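Local coordinates for DNA repair protein RAD7 (PDB 5ZB2) that takes part in global genome nucleotide excision repair of damaged yeast DNA as a component of the GGR complex and a partner of Elc1, at residues 91-96 with 115-120; 100-105 with 123-128. All coordinates share one frame; numbering follows the deposited sequence.

Interaction 1: residues 91-96 with 115-120. With 9FO (3,6,9,12,15,18,21,24,27,30,33,36,39,42,45,48,51,54,57-nonadecaoxanonapentacontane-1,59-diol), chain K.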
ATOM      1  N   GLY A  91       6.621   1.609   0.782  1.00 36.53           N
ATOM      2  CA  GLY A  91       7.886   1.507   0.070  1.00 38.13           C
ATOM      3  C   GLY A  91       8.503   0.127   0.185  1.00 34.92           C
ATOM      4  O   GLY A  91       8.963  -0.449  -0.805  1.00 30.80           O
ATOM      5  N   TYR A  92       8.514  -0.429   1.400  1.00 35.04           N
ATOM      6  CA  TYR A  92       9.069  -1.763   1.597  1.00 33.80           C
ATOM      7  C   TYR A  92       8.260  -2.811   0.846  1.00 35.58           C
ATOM      8  O   TYR A  92       8.825  -3.754   0.275  1.00 35.19           O
ATOM      9  CB  TYR A  92       9.117  -2.092   3.088  1.00 35.27           C
ATOM     10  CG  TYR A  92      10.080  -1.238   3.881  1.00 34.55           C
ATOM     11  CD1 TYR A  92      11.454  -1.367   3.710  1.00 34.57           C
ATOM     12  CD2 TYR A  92       9.620  -0.316   4.810  1.00 33.67           C
ATOM     13  CE1 TYR A  92      12.341  -0.593   4.433  1.00 34.99           C
ATOM     14  CE2 TYR A  92      10.502   0.462   5.540  1.00 34.59           C
ATOM     15  CZ  TYR A  92      11.858   0.316   5.348  1.00 33.94           C
ATOM     16  OH  TYR A  92      12.736   1.087   6.070  1.00 30.51           O
ATOM     17  N   LYS A  93       6.933  -2.666   0.838  1.00 36.93           N
ATOM     18  CA  LYS A  93       6.088  -3.612   0.115  1.00 38.33           C
ATOM     19  C   LYS A  93       6.354  -3.550  -1.386  1.00 38.44           C
ATOM     20  O   LYS A  93       6.412  -4.586  -2.055  1.00 37.27           O
ATOM     21  CB  LYS A  93       4.615  -3.329   0.420  1.00 39.28           C
ATOM     22  CG  LYS A  93       4.208  -3.663   1.855  1.00 38.84           C
ATOM     23  CD  LYS A  93       3.053  -2.791   2.359  1.00 38.82           C
ATOM     24  CE  LYS A  93       1.757  -3.052   1.600  1.00 42.15           C
ATOM     25  NZ  LYS A  93       0.634  -2.204   2.101  1.00 41.80           N
ATOM     26  N   THR A  94       6.527  -2.344  -1.933  1.00 37.08           N
ATOM     27  CA  THR A  94       6.755  -2.218  -3.370  1.00 40.23           C
ATOM     28  C   THR A  94       8.110  -2.797  -3.758  1.00 38.24           C
ATOM     29  O   THR A  94       8.231  -3.489  -4.778  1.00 38.48           O
ATOM     30  CB  THR A  94       6.653  -0.750  -3.801  1.00 42.16           C
ATOM     31  OG1 THR A  94       5.385  -0.213  -3.405  1.00 43.37           O
ATOM     32  CG2 THR A  94       6.800  -0.618  -5.312  1.00 44.79           C
ATOM     33  N   LEU A  95       9.140  -2.529  -2.953  1.00 38.76           N
ATOM     34  CA  LEU A  95      10.453  -3.118  -3.196  1.00 38.11           C
ATOM     35  C   LEU A  95      10.355  -4.637  -3.302  1.00 40.01           C
ATOM     36  O   LEU A  95      10.878  -5.243  -4.243  1.00 40.85           O
ATOM     37  CB  LEU A  95      11.414  -2.713  -2.075  1.00 38.48           C
ATOM     38  CG  LEU A  95      12.816  -3.327  -2.119  1.00 36.71           C
ATOM     39  CD1 LEU A  95      13.593  -2.791  -3.314  1.00 38.01           C
ATOM     40  CD2 LEU A  95      13.556  -3.062  -0.818  1.00 34.82           C
ATOM     41  N   ALA A  96       9.675  -5.268  -2.344  1.00 38.45           N
ATOM     42  CA  ALA A  96       9.550  -6.722  -2.365  1.00 39.08           C
ATOM     43  C   ALA A  96       8.832  -7.199  -3.622  1.00 42.07           C
ATOM     44  O   ALA A  96       9.201  -8.225  -4.203  1.00 43.02           O
ATOM     45  CB  ALA A  96       8.812  -7.207  -1.117  1.00 38.05           C
ATOM     46  N   HIS A 115       4.634  -4.749  10.554  1.00 37.41           N
ATOM     47  CA  HIS A 115       4.212  -6.139  10.417  1.00 40.91           C
ATOM     48  C   HIS A 115       4.012  -6.519   8.953  1.00 40.99           C
ATOM     49  O   HIS A 115       4.618  -7.471   8.452  1.00 39.00           O
ATOM     50  CB  HIS A 115       2.925  -6.346  11.223  1.00 43.07           C
ATOM     51  CG  HIS A 115       2.352  -7.727  11.131  1.00 52.48           C
ATOM     52  ND1 HIS A 115       2.590  -8.698  12.080  1.00 54.00           N
ATOM     53  CD2 HIS A 115       1.523  -8.289  10.219  1.00 61.41           C
ATOM     54  CE1 HIS A 115       1.943  -9.803  11.750  1.00 51.73           C
ATOM     55  NE2 HIS A 115       1.290  -9.581  10.624  1.00 53.04           N
ATOM     56  N   GLU A 116       3.162  -5.771   8.248  1.00 40.96           N
ATOM     57  CA  GLU A 116       2.871  -6.097   6.856  1.00 41.92           C
ATOM     58  C   GLU A 116       4.125  -6.004   5.993  1.00 38.08           C
ATOM     59  O   GLU A 116       4.340  -6.842   5.111  1.00 37.10           O
ATOM     60  CB  GLU A 116       1.774  -5.171   6.328  1.00 39.84           C
ATOM     61  CG  GLU A 116       1.411  -5.385   4.870  1.00 42.63           C
ATOM     62  CD  GLU A 116       0.289  -4.467   4.412  1.00 44.92           C
ATOM     63  OE1 GLU A 116      -0.670  -4.974   3.800  1.00 46.37           O
ATOM     64  OE2 GLU A 116       0.363  -3.242   4.668  1.00 41.36           O
ATOM     65  N   SER A 117       4.965  -4.994   6.233  1.00 38.46           N
ATOM     66  CA  SER A 117       6.194  -4.852   5.456  1.00 37.98           C
ATOM     67  C   SER A 117       7.100  -6.063   5.639  1.00 35.86           C
ATOM     68  O   SER A 117       7.666  -6.578   4.669  1.00 34.91           O
ATOM     69  CB  SER A 117       6.933  -3.576   5.862  1.00 35.06           C
ATOM     70  OG  SER A 117       6.115  -2.437   5.702  1.00 39.34           O
ATOM     71  N   LEU A 118       7.247  -6.532   6.881  1.00 36.39           N
ATOM     72  CA  LEU A 118       8.143  -7.651   7.155  1.00 37.33           C
ATOM     73  C   LEU A 118       7.653  -8.932   6.489  1.00 37.74           C
ATOM     74  O   LEU A 118       8.457  -9.704   5.953  1.00 34.26           O
ATOM     75  CB  LEU A 118       8.283  -7.850   8.665  1.00 36.77           C
ATOM     76  CG  LEU A 118       9.319  -8.872   9.134  1.00 38.60           C
ATOM     77  CD1 LEU A 118      10.715  -8.535   8.617  1.00 35.86           C
ATOM     78  CD2 LEU A 118       9.311  -8.961  10.656  1.00 37.49           C
ATOM     79  N   LEU A 119       6.337  -9.178   6.509  1.00 37.53           N
ATOM     80  CA  LEU A 119       5.807 -10.400   5.910  1.00 40.86           C
ATOM     81  C   LEU A 119       5.809 -10.334   4.384  1.00 39.71           C
ATOM     82  O   LEU A 119       5.924 -11.371   3.723  1.00 40.91           O
ATOM     83  CB  LEU A 119       4.397 -10.673   6.435  1.00 43.52           C
ATOM     84  CG  LEU A 119       4.273 -10.806   7.958  1.00 45.47           C
ATOM     85  CD1 LEU A 119       2.866 -11.232   8.346  1.00 52.30           C
ATOM     86  CD2 LEU A 119       5.293 -11.780   8.529  1.00 46.05           C
ATOM     87  N   TYR A 120       5.686  -9.139   3.804  1.00 34.65           N
ATOM     88  CA  TYR A 120       5.896  -8.999   2.365  1.00 38.99           C
ATOM     89  C   TYR A 120       7.301  -9.451   1.980  1.00 39.01           C
ATOM     90  O   TYR A 120       7.486 -10.190   1.005  1.00 40.38           O
ATOM     91  CB  TYR A 120       5.675  -7.548   1.939  1.00 39.27           C
ATOM     92  CG  TYR A 120       4.310  -7.239   1.370  1.00 42.88           C
ATOM     93  CD1 TYR A 120       3.171  -7.292   2.163  1.00 44.85           C
ATOM     94  CD2 TYR A 120       4.167  -6.854   0.042  1.00 42.62           C
ATOM     95  CE1 TYR A 120       1.923  -6.990   1.644  1.00 47.30           C
ATOM     96  CE2 TYR A 120       2.926  -6.549  -0.486  1.00 45.48           C
ATOM     97  CZ  TYR A 120       1.808  -6.617   0.318  1.00 48.39           C
ATOM     98  OH  TYR A 120       0.576  -6.313  -0.210  1.00 48.42           O
TER
HETATM   99  OAA 9FO K 609      -4.423  -9.942  -4.637  0.50 64.89           O
HETATM  100  CAB 9FO K 609      -3.507  -9.190  -5.382  0.50 59.31           C
HETATM  101  CAC 9FO K 609      -4.261  -8.286  -6.357  0.50 54.69           C
HETATM  102  OAD 9FO K 609      -3.409  -7.872  -7.386  0.50 55.34           O
HETATM  103  CAE 9FO K 609      -2.501  -6.870  -7.034  0.50 55.15           C
HETATM  104  CAF 9FO K 609      -1.397  -6.797  -8.089  0.50 56.42           C
HETATM  105  OAG 9FO K 609      -0.217  -6.335  -7.498  0.50 57.49           O
HETATM  106  CAH 9FO K 609       0.485  -7.309  -6.780  0.50 57.66           C
HETATM  107  CAI 9FO K 609       1.020  -6.674  -5.504  0.50 55.74           C
HETATM  108  OAJ 9FO K 609       0.008  -6.712  -4.541  0.50 54.91           O
HETATM  109  CAK 9FO K 609      -0.065  -5.577  -3.728  0.50 53.65           C
HETATM  110  CAL 9FO K 609      -1.397  -5.577  -2.985  0.50 52.67           C
HETATM  111  OAM 9FO K 609      -1.964  -4.298  -3.037  0.50 50.69           O
HETATM  112  CAN 9FO K 609      -3.353  -4.300  -3.177  0.50 48.54           C
HETATM  113  CAO 9FO K 609      -3.708  -4.564  -4.632  0.50 49.49           C
HETATM  114  OAP 9FO K 609      -4.438  -3.484  -5.143  0.50 47.40           O
HETATM  115  CAQ 9FO K 609      -4.622  -3.536  -6.526  0.50 49.35           C
HETATM  116  CAR 9FO K 609      -3.346  -3.070  -7.214  0.50 51.41           C
HETATM  117  OAS 9FO K 609      -3.600  -2.775  -8.555  0.50 51.58           O
HETATM  118  CAT 9FO K 609      -2.537  -3.080  -9.413  0.50 54.41           C
HETATM  119  CAU 9FO K 609      -1.310  -2.221  -9.103  0.50 56.88           C
HETATM  120  OAV 9FO K 609      -0.223  -3.056  -8.826  0.50 58.13           O
HETATM  121  CAW 9FO K 609       0.916  -2.382  -8.374  0.50 58.12           C
HETATM  122  CAX 9FO K 609       1.996  -3.401  -8.015  0.50 58.17           C
HETATM  123  OAY 9FO K 609       2.036  -3.599  -6.630  0.50 55.49           O
HETATM  124  CAZ 9FO K 609       2.674  -2.584  -5.905  0.50 53.84           C
HETATM  125  CBA 9FO K 609       2.885  -3.047  -4.467  0.50 52.67           C
HETATM  126  OBB 9FO K 609       2.317  -2.141  -3.567  0.50 52.02           O
HETATM  127  CBC 9FO K 609       1.014  -2.439  -3.150  0.50 51.87           C
HETATM  128  CBD 9FO K 609       0.647  -1.499  -2.007  0.50 50.51           C
HETATM  129  OBE 9FO K 609       0.229  -0.278  -2.538  0.50 50.57           O
HETATM  130  CBF 9FO K 609       0.760   0.822  -1.863  0.50 49.66           C
HETATM  131  CBG 9FO K 609       0.180   2.103  -2.451  0.50 51.08           C
HETATM  132  OBH 9FO K 609      -0.344   1.830  -3.724  0.50 51.91           O
HETATM  133  CBI 9FO K 609      -0.368   2.926  -4.597  0.50 52.42           C
HETATM  134  CBJ 9FO K 609      -0.391   2.437  -6.043  0.50 53.38           C
HETATM  135  OBK 9FO K 609       0.468   3.243  -6.805  0.50 55.04           O
HETATM  136  CBL 9FO K 609       1.282   2.557  -7.718  0.50 56.59           C
HETATM  137  CBM 9FO K 609       2.506   3.411  -8.030  0.50 58.28           C
HETATM  138  OBN 9FO K 609       3.441   2.649  -8.738  0.50 59.41           O
HETATM  139  CBO 9FO K 609       4.409   2.023  -7.946  0.50 57.70           C
HETATM  140  CBP 9FO K 609       5.516   3.010  -7.572  0.50 55.21           C
HETATM  141  OBQ 9FO K 609       6.070   2.592  -6.356  0.50 52.05           O
HETATM  142  CBR 9FO K 609       6.649   3.587  -5.560  0.50 51.47           C
HETATM  143  CBS 9FO K 609       6.584   3.098  -4.118  0.50 49.53           C
HETATM  144  OBT 9FO K 609       6.116   4.135  -3.305  0.50 48.47           O
HETATM  145  CBU 9FO K 609       5.371   3.714  -2.198  0.50 47.27           C
HETATM  146  CBV 9FO K 609       4.504   4.872  -1.724  0.50 49.28           C
HETATM  147  OBW 9FO K 609       3.309   4.860  -2.449  0.50 51.44           O
HETATM  148  CBX 9FO K 609       2.441   5.912  -2.137  0.50 52.79           C
HETATM  149  CBY 9FO K 609       1.383   6.044  -3.229  0.50 53.82           C
HETATM  150  OBZ 9FO K 609       1.978   5.965  -4.493  0.50 54.73           O
HETATM  151  CCA 9FO K 609       1.623   7.014  -5.351  0.50 55.99           C
HETATM  152  CCB 9FO K 609       2.013   6.655  -6.782  0.50 57.50           C
HETATM  153  OCC 9FO K 609       3.322   7.042  -7.091  0.50 58.45           O
HETATM  154  CCD 9FO K 609       4.349   6.433  -6.362  0.50 56.13           C
HETATM  155  CCE 9FO K 609       4.699   7.354  -5.195  0.50 55.75           C
HETATM  156  OCF 9FO K 609       6.078   7.578  -5.129  0.50 55.14           O
HETATM  157  CCG 9FO K 609       6.521   8.082  -3.899  0.50 54.48           C
HETATM  158  CCH 9FO K 609       5.650   9.254  -3.439  0.50 59.37           C
HETATM  159  OCI 9FO K 609       6.366  10.049  -2.537  0.50 64.70           O

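Interaction 2: residues 100-105 with 123-128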
ATOM      1  N   PRO A 100      12.198  -9.426  -7.236  1.00 49.39           N
ATOM      2  CA  PRO A 100      12.103 -10.850  -6.877  1.00 48.56           C
ATOM      3  C   PRO A 100      13.436 -11.584  -6.874  1.00 49.21           C
ATOM      4  O   PRO A 100      13.515 -12.677  -6.298  1.00 46.91           O
ATOM      5  CB  PRO A 100      11.157 -11.417  -7.945  1.00 51.16           C
ATOM      6  CG  PRO A 100      11.315 -10.497  -9.113  1.00 55.18           C
ATOM      7  CD  PRO A 100      11.560  -9.134  -8.531  1.00 50.86           C
ATOM      8  N   HIS A 101      14.481 -11.037  -7.488  1.00 51.45           N
ATOM      9  CA  HIS A 101      15.757 -11.737  -7.592  1.00 51.23           C
ATOM     10  C   HIS A 101      16.644 -11.550  -6.365  1.00 49.41           C
ATOM     11  O   HIS A 101      17.789 -12.009  -6.375  1.00 49.56           O
ATOM     12  CB  HIS A 101      16.507 -11.274  -8.843  1.00 56.77           C
ATOM     13  CG  HIS A 101      15.728 -11.447 -10.109  1.00 62.81           C
ATOM     14  ND1 HIS A 101      15.724 -12.624 -10.826  1.00 63.67           N
ATOM     15  CD2 HIS A 101      14.920 -10.593 -10.782  1.00 62.62           C
ATOM     16  CE1 HIS A 101      14.950 -12.487 -11.887  1.00 72.08           C
ATOM     17  NE2 HIS A 101      14.449 -11.265 -11.884  1.00 67.58           N
ATOM     18  N   LEU A 102      16.147 -10.903  -5.313  1.00 46.78           N
ATOM     19  CA  LEU A 102      16.985 -10.597  -4.162  1.00 45.46           C
ATOM     20  C   LEU A 102      17.272 -11.848  -3.340  1.00 41.87           C
ATOM     21  O   LEU A 102      16.386 -12.668  -3.084  1.00 41.68           O
ATOM     22  CB  LEU A 102      16.320  -9.541  -3.278  1.00 43.61           C
ATOM     23  CG  LEU A 102      16.324  -8.100  -3.794  1.00 43.55           C
ATOM     24  CD1 LEU A 102      15.484  -7.211  -2.888  1.00 40.65           C
ATOM     25  CD2 LEU A 102      17.741  -7.556  -3.900  1.00 44.87           C
ATOM     26  N   THR A 103      18.527 -11.988  -2.934  1.00 42.54           N
ATOM     27  CA  THR A 103      18.952 -13.018  -1.998  1.00 42.54           C
ATOM     28  C   THR A 103      19.501 -12.451  -0.700  1.00 41.26           C
ATOM     29  O   THR A 103      19.430 -13.123   0.331  1.00 40.35           O
ATOM     30  CB  THR A 103      20.029 -13.912  -2.632  1.00 44.14           C
ATOM     31  OG1 THR A 103      21.198 -13.128  -2.914  1.00 45.26           O
ATOM     32  CG2 THR A 103      19.517 -14.530  -3.919  1.00 45.94           C
ATOM     33  N   GLU A 104      20.037 -11.235  -0.727  1.00 39.46           N
ATOM     34  CA  GLU A 104      20.587 -10.582   0.452  1.00 42.29           C
ATOM     35  C   GLU A 104      20.060  -9.161   0.500  1.00 39.86           C
ATOM     36  O   GLU A 104      20.141  -8.433  -0.496  1.00 38.94           O
ATOM     37  CB  GLU A 104      22.118 -10.580   0.424  1.00 43.73           C
ATOM     38  CG  GLU A 104      22.719 -11.954   0.161  1.00 48.62           C
ATOM     39  CD  GLU A 104      24.225 -11.977   0.319  1.00 52.87           C
ATOM     40  OE1 GLU A 104      24.823 -10.900   0.545  1.00 53.34           O
ATOM     41  OE2 GLU A 104      24.807 -13.076   0.219  1.00 60.03           O
ATOM     42  N   LEU A 105      19.523  -8.768   1.653  1.00 38.89           N
ATOM     43  CA  LEU A 105      18.939  -7.444   1.819  1.00 37.49           C
ATOM     44  C   LEU A 105      19.339  -6.890   3.176  1.00 36.05           C
ATOM     45  O   LEU A 105      19.199  -7.570   4.197  1.00 33.98           O
ATOM     46  CB  LEU A 105      17.411  -7.492   1.694  1.00 36.03           C
ATOM     47  CG  LEU A 105      16.681  -6.150   1.803  1.00 34.71           C
ATOM     48  CD1 LEU A 105      17.057  -5.226   0.656  1.00 35.36           C
ATOM     49  CD2 LEU A 105      15.186  -6.383   1.833  1.00 36.08           C
ATOM     50  N   GLU A 123       7.585 -13.258   2.182  1.00 42.48           N
ATOM     51  CA  GLU A 123       6.715 -14.039   1.312  1.00 43.63           C
ATOM     52  C   GLU A 123       6.849 -13.700  -0.167  1.00 42.05           C
ATOM     53  O   GLU A 123       6.484 -14.531  -1.003  1.00 44.84           O
ATOM     54  CB  GLU A 123       5.256 -13.864   1.743  1.00 47.57           C
ATOM     55  CG  GLU A 123       4.981 -14.428   3.134  1.00 52.59           C
ATOM     56  CD  GLU A 123       3.518 -14.376   3.526  1.00 63.32           C
ATOM     57  OE1 GLU A 123       2.807 -13.451   3.076  1.00 66.46           O
ATOM     58  OE2 GLU A 123       3.078 -15.265   4.287  1.00 65.82           O
ATOM     59  N   LYS A 124       7.367 -12.523  -0.515  1.00 41.13           N
ATOM     60  CA  LYS A 124       7.473 -12.118  -1.911  1.00 43.53           C
ATOM     61  C   LYS A 124       8.884 -12.234  -2.470  1.00 43.30           C
ATOM     62  O   LYS A 124       9.059 -12.118  -3.688  1.00 42.20           O
ATOM     63  CB  LYS A 124       6.983 -10.675  -2.084  1.00 43.10           C
ATOM     64  CG  LYS A 124       5.542 -10.445  -1.641  1.00 45.26           C
ATOM     65  CD  LYS A 124       4.574 -11.310  -2.415  1.00 53.77           C
ATOM     66  CE  LYS A 124       3.165 -11.140  -1.907  1.00 65.84           C
ATOM     67  NZ  LYS A 124       2.236 -12.114  -2.548  1.00 68.04           N
ATOM     68  N   LEU A 125       9.889 -12.447  -1.618  1.00 40.93           N
ATOM     69  CA  LEU A 125      11.263 -12.623  -2.069  1.00 42.17           C
ATOM     70  C   LEU A 125      11.645 -14.089  -1.906  1.00 42.32           C
ATOM     71  O   LEU A 125      12.264 -14.461  -0.900  1.00 41.01           O
ATOM     72  CB  LEU A 125      12.214 -11.718  -1.283  1.00 42.05           C
ATOM     73  CG  LEU A 125      11.938 -10.219  -1.392  1.00 40.87           C
ATOM     74  CD1 LEU A 125      12.888  -9.449  -0.487  1.00 41.54           C
ATOM     75  CD2 LEU A 125      12.057  -9.735  -2.829  1.00 43.20           C
ATOM     76  N   PRO A 126      11.299 -14.949  -2.869  1.00 44.06           N
ATOM     77  CA  PRO A 126      11.485 -16.394  -2.661  1.00 45.22           C
ATOM     78  C   PRO A 126      12.938 -16.824  -2.568  1.00 44.86           C
ATOM     79  O   PRO A 126      13.209 -17.889  -2.000  1.00 43.24           O
ATOM     80  CB  PRO A 126      10.800 -17.015  -3.886  1.00 45.69           C
ATOM     81  CG  PRO A 126      10.889 -15.956  -4.936  1.00 48.45           C
ATOM     82  CD  PRO A 126      10.759 -14.646  -4.206  1.00 44.92           C
ATOM     83  N   ASN A 127      13.873 -16.042  -3.101  1.00 43.30           N
ATOM     84  CA  ASN A 127      15.294 -16.362  -3.026  1.00 43.55           C
ATOM     85  C   ASN A 127      15.990 -15.721  -1.830  1.00 43.24           C
ATOM     86  O   ASN A 127      17.208 -15.872  -1.686  1.00 43.32           O
ATOM     87  CB  ASN A 127      16.004 -15.920  -4.308  1.00 44.83           C
ATOM     88  CG  ASN A 127      15.458 -16.599  -5.546  1.00 49.12           C
ATOM     89  OD1 ASN A 127      15.173 -17.797  -5.536  1.00 46.72           O
ATOM     90  ND2 ASN A 127      15.312 -15.836  -6.625  1.00 52.11           N
ATOM     91  N   LEU A 128      15.257 -15.006  -0.978  1.00 41.58           N
ATOM     92  CA  LEU A 128      15.883 -14.319   0.144  1.00 40.36           C
ATOM     93  C   LEU A 128      16.478 -15.324   1.121  1.00 39.90           C
ATOM     94  O   LEU A 128      15.793 -16.240   1.582  1.00 39.57           O
ATOM     95  CB  LEU A 128      14.859 -13.434   0.858  1.00 38.73           C
ATOM     96  CG  LEU A 128      15.376 -12.622   2.045  1.00 39.22           C
ATOM     97  CD1 LEU A 128      16.480 -11.670   1.610  1.00 38.23           C
ATOM     98  CD2 LEU A 128      14.233 -11.860   2.713  1.00 38.80           C
TER
HETATM   99  O   HOH W   1      13.912 -13.419  -3.783  1.00 42.25           O

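Interaction 1: residues 91-96 with 115-120
K93 reaches from helix 89-98 over the side chains of helix 115-124, using its aliphatic part and its charge on different partners. Its CG stands over the centre of the Y120 ring, 3.6 Å from the ring centroid, a CH-pi contact to which CB adds by lying against Y120 CD2. A bend at chi3 (66°) places CE beside the carboxylate of E116. There K93 NZ donates to E116 OE2 at 2.8 Å in a salt bridge, coming from above the carboxylate plane, 65° out of it. The ammonium is shared further: D90 of the same chain and D90 of the second subunit, another copy of this protein, also form salt bridges with it, and three carboxylates probably keep it charged. Beside this, Y92 CB packs on S117 CB at 3.8 Å, while S117 OG is satisfied by the backbone O of F89 and S117 N by the side chain of N114. A96 CB rests 3.9 Å from Y120 O. On the far side of helix 89-98, T94 OG1 bonds to D90 O, and T94 CG2 lies 3.5 Å from OBQ of a bound polyethylene glycol. The axes of the two segments approach to 8.6 Å at an angle of 12°, almost parallel, as successive helices of a leucine-rich repeat solenoid, with helix 141-150 packing beyond on L118 and L119.

Interaction 2: residues 100-105 with 123-128
T103 and L128 bring their CA atoms within 4.0 Å of each other, where two successive turns of the leucine-rich repeat solenoid run from the end of a helix into the next strand. The two segments belong to these successive turns but are offset in repeat register: P100 CA lies by L125 CD2, and the L102 side chain runs beside that of L125. The buried side is apolar. L102 and L125 point the same way, their CD1 atoms 4.2 Å apart, and L105 reaches the same L125 methyl through CD2. L128 has CG anti to its backbone N (chi1 -179°), and its CD1 packs 3.5 Å from T103 O and also approaches L105 CB. Beyond these leucines, L79 on strand 78-81 touches L102 and L105, and L131 on strand 130-134 touches L105, continuing the leucine core through neighbouring repeats.

The other side is polar and water-bridged, with P126 and N127 exposed and no direct hydrogen bond between the segments. A type I turn from L125 to L128 closes with L128 N bonded to L125 O, and L102 O, although near L128 N, is badly angled for a bond to it. Water does the bridging instead: one molecule donates to P100 O and to L102 O and accepts from N127 N, each at 2.7 Å, tying the carbonyls of P100 and L102 to the amide of N127. The side chains of N127 and T103 cross, with N127 CB 3.8 Å from T103 CG2. At the edge of this polar side, T103 CA makes a CA-H...O contact with N127 O at 3.4 Å, with an angle of 142° at the hydrogen.

In the fold
Interactions 1 and 2 illustrate how successive turns of a solenoid pack against each other at more than one level. Their centres lie 12 Å apart, and their segments alternate along the chain: 91-96, 100-105, 115-120, 123-128. Interaction 1 pairs helix 89-98 with helix 115-124 on the outside of the turns; interaction 2 pairs the stretch after helix 89-98 with the end of helix 115-124 and the turn that follows it, leading into strands 104-108 and 130-134. Helix 115-124 serves both, and they touch where A96 O packs 3.5 Å from L125 CD2. Together they stack neighbouring turns near the N-terminal end of the repeat domain, with a copy of the protein adjoining the helical contact.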